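Local structure of nitronate monooxygenase family protein (Pseudomonas aeruginosa, 4QIT) at residues L34-G43 with L342-T350; N75-Q83 with Y115-L124. The protein uses FMN and molecular oxygen to oxidise alkyl nitronates, with the toxin propionate 3-nitronate as its best and presumed physiological substrate. The protein carries 1 engineered substitution. All coordinates share one frame; numbering follows the deposited sequence.

Contact 1 of 2, residues L34-G43 with L342-T350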
loop_
_atom_site.group_PDB
_atom_site.type_symbol
_atom_site.label_atom_id
_atom_site.label_comp_id
_atom_site.label_asym_id
_atom_site.label_seq_id
_atom_site.Cartn_x
_atom_site.Cartn_y
_atom_site.Cartn_z
ATOM N N LEU A 34 -0.783 21.549 -19.773
ATOM C CA LEU A 34 -1.368 20.287 -19.316
ATOM C C LEU A 34 -2.679 20.541 -18.573
ATOM O O LEU A 34 -3.695 19.888 -18.848
ATOM C CB LEU A 34 -0.383 19.516 -18.422
ATOM C CG LEU A 34 -0.974 18.246 -17.807
ATOM C CD1 LEU A 34 -1.370 17.258 -18.882
ATOM C CD2 LEU A 34 0.020 17.612 -16.842
ATOM N N ALA A 35 -2.652 21.492 -17.638
ATOM C CA ALA A 35 -3.821 21.842 -16.847
ATOM C C ALA A 35 -4.976 22.285 -17.743
ATOM O O ALA A 35 -6.120 21.847 -17.569
ATOM C CB ALA A 35 -3.473 22.942 -15.825
ATOM N N ALA A 36 -4.676 23.147 -18.713
ATOM C CA ALA A 36 -5.732 23.688 -19.562
ATOM C C ALA A 36 -6.340 22.609 -20.444
ATOM O O ALA A 36 -7.548 22.610 -20.685
ATOM C CB ALA A 36 -5.206 24.825 -20.402
ATOM N N ALA A 37 -5.506 21.693 -20.921
ATOM C CA ALA A 37 -5.985 20.593 -21.752
ATOM C C ALA A 37 -6.980 19.715 -20.993
ATOM O O ALA A 37 -8.048 19.365 -21.510
ATOM C CB ALA A 37 -4.818 19.773 -22.282
ATOM N N VAL A 38 -6.642 19.373 -19.751
ATOM C CA VAL A 38 -7.528 18.558 -18.929
ATOM C C VAL A 38 -8.822 19.291 -18.573
ATOM O O VAL A 38 -9.912 18.720 -18.658
ATOM C CB VAL A 38 -6.795 18.084 -17.659
ATOM C CG1 VAL A 38 -7.736 17.346 -16.734
ATOM C CG2 VAL A 38 -5.629 17.197 -18.058
ATOM N N SER A 39 -8.707 20.553 -18.185
ATOM C CA SER A 39 -9.889 21.355 -17.886
ATOM C C SER A 39 -10.771 21.525 -19.128
ATOM O O SER A 39 -11.979 21.348 -19.049
ATOM C CB SER A 39 -9.493 22.711 -17.307
ATOM O OG SER A 39 -8.953 22.560 -15.994
ATOM N N ASN A 40 -10.170 21.836 -20.271
ATOM C CA ASN A 40 -10.938 21.924 -21.515
ATOM C C ASN A 40 -11.677 20.629 -21.849
ATOM O O ASN A 40 -12.820 20.652 -22.321
ATOM C CB ASN A 40 -10.031 22.329 -22.683
ATOM C CG ASN A 40 -9.745 23.823 -22.711
ATOM O OD1 ASN A 40 -10.450 24.613 -22.088
ATOM N ND2 ASN A 40 -8.701 24.211 -23.441
ATOM N N ALA A 41 -11.033 19.493 -21.593
ATOM C CA ALA A 41 -11.632 18.197 -21.903
ATOM C C ALA A 41 -12.740 17.818 -20.933
ATOM O O ALA A 41 -13.521 16.907 -21.213
ATOM C CB ALA A 41 -10.583 17.117 -21.946
ATOM N N GLY A 42 -12.815 18.507 -19.796
ATOM C CA GLY A 42 -13.927 18.315 -18.886
ATOM C C GLY A 42 -13.579 17.940 -17.456
ATOM O O GLY A 42 -14.472 17.863 -16.609
ATOM N N GLY A 43 -12.299 17.703 -17.188
ATOM C CA GLY A 43 -11.853 17.400 -15.834
ATOM C C GLY A 43 -11.326 18.627 -15.112
ATOM O O GLY A 43 -11.655 19.758 -15.480
ATOM N N LEU A 342 -0.416 9.819 -24.423
ATOM C CA LEU A 342 -1.472 10.412 -25.240
ATOM C C LEU A 342 -1.544 11.908 -24.985
ATOM O O LEU A 342 -1.186 12.362 -23.906
ATOM C CB LEU A 342 -2.823 9.801 -24.866
ATOM C CG LEU A 342 -3.042 8.301 -25.043
ATOM C CD1 LEU A 342 -4.338 7.887 -24.359
ATOM C CD2 LEU A 342 -3.109 7.950 -26.518
ATOM N N PRO A 343 -2.007 12.691 -25.975
ATOM C CA PRO A 343 -2.375 14.083 -25.689
ATOM C C PRO A 343 -3.349 14.098 -24.518
ATOM O O PRO A 343 -4.214 13.218 -24.428
ATOM C CB PRO A 343 -3.084 14.530 -26.975
ATOM C CG PRO A 343 -2.474 13.674 -28.040
ATOM C CD PRO A 343 -2.234 12.333 -27.391
ATOM N N ALA A 344 -3.193 15.062 -23.618
ATOM C CA ALA A 344 -3.954 15.048 -22.374
ATOM C C ALA A 344 -5.465 15.054 -22.557
ATOM O O ALA A 344 -6.179 14.371 -21.818
ATOM C CB ALA A 344 -3.506 16.185 -21.468
ATOM N N ALA A 345 -5.953 15.802 -23.546
ATOM C CA ALA A 345 -7.380 15.819 -23.833
ATOM C C ALA A 345 -7.858 14.432 -24.273
ATOM O O ALA A 345 -8.911 13.967 -23.822
ATOM C CB ALA A 345 -7.698 16.862 -24.895
ATOM N N GLU A 346 -7.085 13.770 -25.134
ATOM C CA GLU A 346 -7.402 12.392 -25.522
ATOM C C GLU A 346 -7.362 11.448 -24.322
ATOM O O GLU A 346 -8.215 10.570 -24.187
ATOM C CB GLU A 346 -6.476 11.871 -26.633
ATOM C CG GLU A 346 -6.826 10.436 -27.078
ATOM C CD GLU A 346 -5.944 9.888 -28.201
ATOM O OE1 GLU A 346 -5.158 10.654 -28.812
ATOM O OE2 GLU A 346 -6.041 8.669 -28.479
ATOM N N LEU A 347 -6.377 11.615 -23.448
ATOM C CA LEU A 347 -6.332 10.758 -22.271
ATOM C C LEU A 347 -7.568 10.972 -21.391
ATOM O O LEU A 347 -8.187 10.002 -20.957
ATOM C CB LEU A 347 -5.031 10.948 -21.483
ATOM C CG LEU A 347 -4.967 10.150 -20.179
ATOM C CD1 LEU A 347 -5.053 8.645 -20.432
ATOM C CD2 LEU A 347 -3.700 10.482 -19.398
ATOM N N LEU A 348 -7.934 12.227 -21.139
ATOM C CA LEU A 348 -9.139 12.513 -20.368
ATOM C C LEU A 348 -10.372 11.844 -21.005
ATOM O O LEU A 348 -11.121 11.128 -20.331
ATOM C CB LEU A 348 -9.319 14.028 -20.198
ATOM C CG LEU A 348 -10.204 14.537 -19.058
ATOM C CD1 LEU A 348 -11.690 14.319 -19.341
ATOM C CD2 LEU A 348 -9.807 13.889 -17.717
ATOM N N ARG A 349 -10.550 12.054 -22.307
ATOM C CA ARG A 349 -11.628 11.443 -23.082
ATOM C C ARG A 349 -11.650 9.922 -22.911
ATOM O O ARG A 349 -12.708 9.319 -22.681
ATOM C CB ARG A 349 -11.407 11.795 -24.559
ATOM C CG ARG A 349 -12.643 11.924 -25.428
ATOM C CD ARG A 349 -12.254 12.492 -26.799
ATOM N NE ARG A 349 -11.595 13.782 -26.661
ATOM C CZ ARG A 349 -10.422 14.119 -27.198
ATOM N NH1 ARG A 349 -9.728 13.272 -27.947
ATOM N NH2 ARG A 349 -9.943 15.334 -26.979
ATOM N N THR A 350 -10.474 9.313 -23.016
ATOM C CA THR A 350 -10.329 7.868 -22.920
ATOM C C THR A 350 -10.710 7.355 -21.532
ATOM O O THR A 350 -11.400 6.340 -21.400
ATOM C CB THR A 350 -8.893 7.440 -23.277
ATOM O OG1 THR A 350 -8.601 7.829 -24.633
ATOM C CG2 THR A 350 -8.738 5.939 -23.149
#
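Val-38 touches Ala-344 and Leu-348 across the contact, while its carbonyl oxygen closes its own helix. Val-38 O accepts from Gly-43 N at 3.0 Å and, more weakly, from Gly-42 N. The first of these bonds, together with Gly-42 N to Ser-39 O (3.1 Å) and the positive phi of Gly-42 (124°), makes a Schellman motif. The segments meet through apolar packing. Ala-344 CB is met by three side chains: Leu-34 CD1 at 3.5 Å, Ala-37 CB at 3.9 Å and Val-38 CG2. Val-38 divides its branches between two partners: CG1 stands anti to the backbone N (chi1 175°) and reaches Leu-348 CD2 at 4.1 Å, leaving CG2 for Ala-344. The Val-38 and Leu-348 side chains cross at about a right angle. One turn on, the methyl of Ala-41 sits against the Leu-348 stem, CB to CB 3.8 Å, and also touches Ala-345. Leu-348 CD1 reaches beyond that methyl to Ala-41 O, 3.7 Å away, near the helix end. Small alanines on both sides fit the axis separation of 8.2 Å and the signed crossing angle of -38°. Pro-343 is the N-cap of helix 344-355, and Ala-344 N is hydrogen-bonded to Glu-253. Beneath the pair, Leu-34 and Val-38 rest on Gln-23, and Leu-348 on Ile-21, both residues of strand 21-23. Neighbouring helices packed side by side over an inner parallel strand are characteristic of the outer layer of a TIM barrel, here joining helix 32-41 to the C-terminal helix 344-355.

Contact 2 of 2, residues N75-Q83 with Y115-L124. With FMN (flavin mononucleotide), chain C; NIE (nitroethane), chain D.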
loop_
_atom_site.group_PDB
_atom_site.type_symbol
_atom_site.label_atom_id
_atom_site.label_comp_id
_atom_site.label_asym_id
_atom_site.label_seq_id
_atom_site.Cartn_x
_atom_site.Cartn_y
_atom_site.Cartn_z
ATOM N N ASN A 75 -2.013 24.380 -6.601
ATOM C CA ASN A 75 -1.537 23.625 -5.443
ATOM C C ASN A 75 -0.346 24.287 -4.751
ATOM O O ASN A 75 0.593 24.762 -5.410
ATOM C CB ASN A 75 -1.183 22.209 -5.893
ATOM C CG ASN A 75 -0.656 21.336 -4.774
ATOM O OD1 ASN A 75 0.556 21.220 -4.588
ATOM N ND2 ASN A 75 -1.561 20.703 -4.036
ATOM N N LEU A 76 -0.392 24.296 -3.418
ATOM C CA LEU A 76 0.700 24.829 -2.606
ATOM C C LEU A 76 1.105 23.847 -1.514
ATOM O O LEU A 76 0.254 23.224 -0.870
ATOM C CB LEU A 76 0.302 26.173 -1.973
ATOM C CG LEU A 76 0.017 27.296 -2.984
ATOM C CD1 LEU A 76 -1.461 27.346 -3.350
ATOM C CD2 LEU A 76 0.506 28.652 -2.486
ATOM N N PHE A 77 2.409 23.725 -1.295
ATOM C CA PHE A 77 2.902 22.930 -0.179
ATOM C C PHE A 77 2.651 23.673 1.126
ATOM O O PHE A 77 2.808 24.895 1.196
ATOM C CB PHE A 77 4.397 22.662 -0.315
ATOM C CG PHE A 77 4.773 21.835 -1.522
ATOM C CD1 PHE A 77 3.802 21.269 -2.338
ATOM C CD2 PHE A 77 6.105 21.617 -1.816
ATOM C CE1 PHE A 77 4.165 20.517 -3.444
ATOM C CE2 PHE A 77 6.480 20.861 -2.910
ATOM C CZ PHE A 77 5.505 20.313 -3.732
ATOM N N CYS A 78 2.270 22.927 2.157
ATOM C CA CYS A 78 1.914 23.497 3.449
ATOM C C CYS A 78 2.624 22.705 4.544
ATOM O O CYS A 78 2.048 22.376 5.588
ATOM C CB CYS A 78 0.397 23.423 3.634
ATOM S SG CYS A 78 -0.271 24.537 4.896
ATOM N N HIS A 79 3.881 22.378 4.277
ATOM C CA HIS A 79 4.726 21.683 5.243
ATOM C C HIS A 79 5.090 22.592 6.426
ATOM O O HIS A 79 4.937 23.818 6.354
ATOM C CB HIS A 79 6.003 21.192 4.553
ATOM C CG HIS A 79 6.706 22.255 3.758
ATOM N ND1 HIS A 79 6.216 22.742 2.565
ATOM C CD2 HIS A 79 7.871 22.906 3.988
ATOM C CE1 HIS A 79 7.051 23.653 2.093
ATOM N NE2 HIS A 79 8.060 23.774 2.933
ATOM N N ARG A 80 5.564 21.984 7.511
ATOM C CA ARG A 80 6.220 22.741 8.573
ATOM C C ARG A 80 7.409 23.448 7.948
ATOM O O ARG A 80 8.201 22.807 7.249
ATOM C CB ARG A 80 6.706 21.800 9.671
ATOM C CG ARG A 80 7.614 22.485 10.695
ATOM C CD ARG A 80 8.185 21.495 11.704
ATOM N NE ARG A 80 8.806 20.325 11.074
ATOM C CZ ARG A 80 9.976 20.345 10.441
ATOM N NH1 ARG A 80 10.660 21.481 10.330
ATOM N NH2 ARG A 80 10.462 19.230 9.904
ATOM N N PRO A 81 7.533 24.770 8.168
ATOM C CA PRO A 81 8.662 25.497 7.581
ATOM C C PRO A 81 10.002 24.852 7.937
ATOM O O PRO A 81 10.243 24.504 9.097
ATOM C CB PRO A 81 8.537 26.892 8.203
ATOM C CG PRO A 81 7.064 27.055 8.404
ATOM C CD PRO A 81 6.596 25.676 8.854
ATOM N N GLY A 82 10.856 24.678 6.932
ATOM C CA GLY A 82 12.121 24.001 7.133
ATOM C C GLY A 82 12.979 24.741 8.143
ATOM O O GLY A 82 12.993 25.975 8.185
ATOM N N GLN A 83 13.698 23.979 8.952
ATOM C CA GLN A 83 14.597 24.560 9.942
ATOM C C GLN A 83 16.035 24.407 9.485
ATOM O O GLN A 83 16.559 23.293 9.406
ATOM C CB GLN A 83 14.379 23.918 11.306
ATOM C CG GLN A 83 13.091 24.398 11.975
ATOM C CD GLN A 83 12.776 23.682 13.277
ATOM O OE1 GLN A 83 13.677 23.289 14.024
ATOM N NE2 GLN A 83 11.484 23.509 13.555
ATOM N N TYR A 115 11.723 25.756 -1.123
ATOM C CA TYR A 115 10.275 25.649 -1.215
ATOM C C TYR A 115 9.650 26.261 0.028
ATOM O O TYR A 115 9.530 25.592 1.061
ATOM C CB TYR A 115 9.833 24.181 -1.315
ATOM C CG TYR A 115 10.212 23.466 -2.596
ATOM C CD1 TYR A 115 10.576 24.165 -3.736
ATOM C CD2 TYR A 115 10.187 22.076 -2.657
ATOM C CE1 TYR A 115 10.919 23.493 -4.913
ATOM C CE2 TYR A 115 10.521 21.402 -3.820
ATOM C CZ TYR A 115 10.887 22.115 -4.941
ATOM O OH TYR A 115 11.225 21.442 -6.100
ATOM N N LEU A 116 9.248 27.525 -0.059
ATOM C CA LEU A 116 8.617 28.159 1.090
ATOM C C LEU A 116 7.227 27.586 1.294
ATOM O O LEU A 116 6.432 27.486 0.353
ATOM C CB LEU A 116 8.548 29.677 0.927
ATOM C CG LEU A 116 9.880 30.406 0.776
ATOM C CD1 LEU A 116 9.642 31.904 0.622
ATOM C CD2 LEU A 116 10.783 30.120 1.960
ATOM N N SER A 117 6.943 27.187 2.524
ATOM C CA SER A 117 5.623 26.714 2.887
ATOM C C SER A 117 4.613 27.850 2.836
ATOM O O SER A 117 4.968 29.021 3.012
ATOM C CB SER A 117 5.656 26.131 4.295
ATOM O OG SER A 117 4.358 25.736 4.697
ATOM N N PHE A 118 3.353 27.491 2.602
ATOM C CA PHE A 118 2.235 28.417 2.680
ATOM C C PHE A 118 2.225 29.051 4.067
ATOM O O PHE A 118 1.800 30.199 4.239
ATOM C CB PHE A 118 0.933 27.650 2.427
ATOM C CG PHE A 118 -0.274 28.529 2.197
ATOM C CD1 PHE A 118 -0.373 29.319 1.055
ATOM C CD2 PHE A 118 -1.324 28.536 3.110
ATOM C CE1 PHE A 118 -1.493 30.114 0.840
ATOM C CE2 PHE A 118 -2.447 29.331 2.896
ATOM C CZ PHE A 118 -2.530 30.117 1.762
ATOM N N LEU A 119 2.717 28.305 5.050
ATOM C CA LEU A 119 2.753 28.775 6.435
ATOM C C LEU A 119 3.834 29.816 6.709
ATOM O O LEU A 119 3.827 30.442 7.772
ATOM C CB LEU A 119 2.920 27.589 7.385
ATOM C CG LEU A 119 1.864 26.498 7.223
ATOM C CD1 LEU A 119 2.114 25.374 8.198
ATOM C CD2 LEU A 119 0.464 27.067 7.415
ATOM N N GLU A 120 4.763 30.005 5.773
ATOM C CA GLU A 120 5.856 30.958 5.996
ATOM C C GLU A 120 5.988 32.067 4.950
ATOM O O GLU A 120 6.786 32.986 5.129
ATOM C CB GLU A 120 7.195 30.225 6.141
ATOM C CG GLU A 120 7.732 29.654 4.842
ATOM C CD GLU A 120 8.894 28.713 5.063
ATOM O OE1 GLU A 120 8.863 27.585 4.525
ATOM O OE2 GLU A 120 9.851 29.085 5.774
ATOM N N ASP A 121 5.224 31.993 3.864
ATOM C CA ASP A 121 5.256 33.049 2.851
ATOM C C ASP A 121 3.925 33.790 2.846
ATOM O O ASP A 121 2.963 33.342 2.232
ATOM C CB ASP A 121 5.549 32.478 1.456
ATOM C CG ASP A 121 5.742 33.564 0.399
ATOM O OD1 ASP A 121 5.430 34.748 0.664
ATOM O OD2 ASP A 121 6.212 33.234 -0.714
ATOM N N PRO A 122 3.875 34.947 3.521
ATOM C CA PRO A 122 2.631 35.703 3.681
ATOM C C PRO A 122 2.122 36.356 2.393
ATOM O O PRO A 122 1.022 36.910 2.404
ATOM C CB PRO A 122 3.009 36.775 4.711
ATOM C CG PRO A 122 4.477 36.949 4.550
ATOM C CD PRO A 122 5.005 35.584 4.223
ATOM N N THR A 123 2.895 36.296 1.309
ATOM C CA THR A 123 2.464 36.913 0.052
ATOM C C THR A 123 1.576 35.994 -0.803
ATOM O O THR A 123 0.942 36.448 -1.755
ATOM C CB THR A 123 3.655 37.412 -0.799
ATOM O OG1 THR A 123 4.430 36.300 -1.267
ATOM C CG2 THR A 123 4.549 38.359 0.007
ATOM N N LEU A 124 1.521 34.712 -0.459
ATOM C CA LEU A 124 0.782 33.747 -1.274
ATOM C C LEU A 124 -0.739 33.879 -1.156
ATOM O O LEU A 124 -1.445 33.930 -2.167
ATOM C CB LEU A 124 1.236 32.320 -0.948
ATOM C CG LEU A 124 2.676 32.022 -1.367
ATOM C CD1 LEU A 124 3.152 30.681 -0.816
ATOM C CD2 LEU A 124 2.827 32.069 -2.895
HETATM N N1 FMN C . 1.248 16.397 -5.020
HETATM C C2 FMN C . 1.269 17.706 -4.557
HETATM O O2 FMN C . 0.496 18.035 -3.666
HETATM N N3 FMN C . 2.117 18.648 -5.097
HETATM C C4 FMN C . 2.983 18.263 -6.098
HETATM O O4 FMN C . 3.767 19.063 -6.601
HETATM C C4A FMN C . 2.973 16.957 -6.554
HETATM N N5 FMN C . 3.850 16.610 -7.548
HETATM C C5A FMN C . 3.864 15.330 -8.048
HETATM C C6 FMN C . 4.760 15.030 -9.064
HETATM C C7 FMN C . 4.803 13.763 -9.610
HETATM C C7M FMN C . 5.784 13.523 -10.722
HETATM C C8 FMN C . 3.957 12.770 -9.115
HETATM C C8M FMN C . 4.009 11.382 -9.686
HETATM C C9 FMN C . 3.060 13.076 -8.086
HETATM C C9A FMN C . 3.002 14.366 -7.544
HETATM N N10 FMN C . 2.114 14.707 -6.523
HETATM C C10 FMN C . 2.109 16.007 -6.025
HETATM C "C1'" FMN C . 1.191 13.667 -5.938
HETATM C "C2'" FMN C . -0.181 13.648 -6.590
HETATM O "O2'" FMN C . -0.930 14.744 -6.131
HETATM C "C3'" FMN C . -0.941 12.380 -6.227
HETATM O "O3'" FMN C . -0.874 12.097 -4.845
HETATM C "C4'" FMN C . -0.296 11.229 -6.966
HETATM O "O4'" FMN C . 0.135 11.668 -8.241
HETATM C "C5'" FMN C . -1.329 10.131 -7.152
HETATM O "O5'" FMN C . -0.583 8.995 -7.462
HETATM P P FMN C . -0.501 8.430 -8.947
HETATM O O1P FMN C . -1.692 8.909 -9.734
HETATM O O2P FMN C . -0.418 6.939 -8.833
HETATM O O3P FMN C . 0.750 9.016 -9.514
HETATM N N3 NIE D . 6.624 15.623 -5.733
HETATM C C1 NIE D . 6.355 17.208 -3.988
HETATM C C2 NIE D . 6.816 16.992 -5.412
HETATM O O4 NIE D . 5.560 15.085 -5.437
HETATM O O5 NIE D . 7.721 14.849 -5.977
HETATM O O HOH W 1 3.883 26.811 -0.674
HETATM O O HOH W 2 10.285 25.405 4.211
HETATM O O HOH W 3 11.669 28.296 7.626
#
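Three direct hydrogen bonds tie Phe-77 and His-79 to Tyr-115, Ser-117 and Phe-118 of the loop 115-124. Phe-118 N donates to Phe-77 O (3.0 Å) in the carbonyl plane. Ser-117 OG, anti to its own N (chi1 177°), donates to His-79 O at 2.6 Å on a lone pair and accepts from Leu-119 N, forming an ST turn. His-79 NE2 meets Tyr-115 O at 3.0 Å, nearly in the ring plane but bent, N-H...O 131°. Water adds bridges: one molecule donates to both Phe-77 O and Leu-116 O, another joins Gly-82 O to Glu-120 OE2.

Among the ring contacts, Ser-117 CB lies 3.6 Å from the His-79 ring centroid, a CH-pi contact over the face. Phe-77 and Tyr-115 form an offset edge-to-face pair, the edge of Phe-77 toward the face of Tyr-115, planes at 79°. Apolar packing completes the join: Leu-76 CD2 touches both Phe-118 CD1 and Leu-124 CD1 at 3.7 Å, while Cys-78 SG packs on Leu-119 CD2.

FMN N3 donates to Asn-75 OD1 at 3.1 Å, and Phe-77 CZ approaches nitroethane C1 at 3.2 Å. Flavin and nitroethane bound at the C-terminal end of strand 72-77 are characteristic of a TIM-barrel active site.

The two contacts lie on opposite sides of the chain's centre, 29 Å between their centres and about 9 Å between nearest atoms, without touching. Along the chain the order is 34-43, 75-83, 115-124, 342-350, so contact 1 brackets contact 2. Both belong to one eight-stranded parallel barrel. Helix 32-41 of contact 1 leads into strand 45-48, which neighbours strand 72-77 of contact 2; the backbone of Asn-75 is hydrogen-bonded to that of Ile-47. Contact 1 brings early and late helices together in the helical outer layer of the barrel, its Leu-34 side chain about 9 Å from FMN, whereas contact 2 supplies residues that touch the flavin and nitroethane.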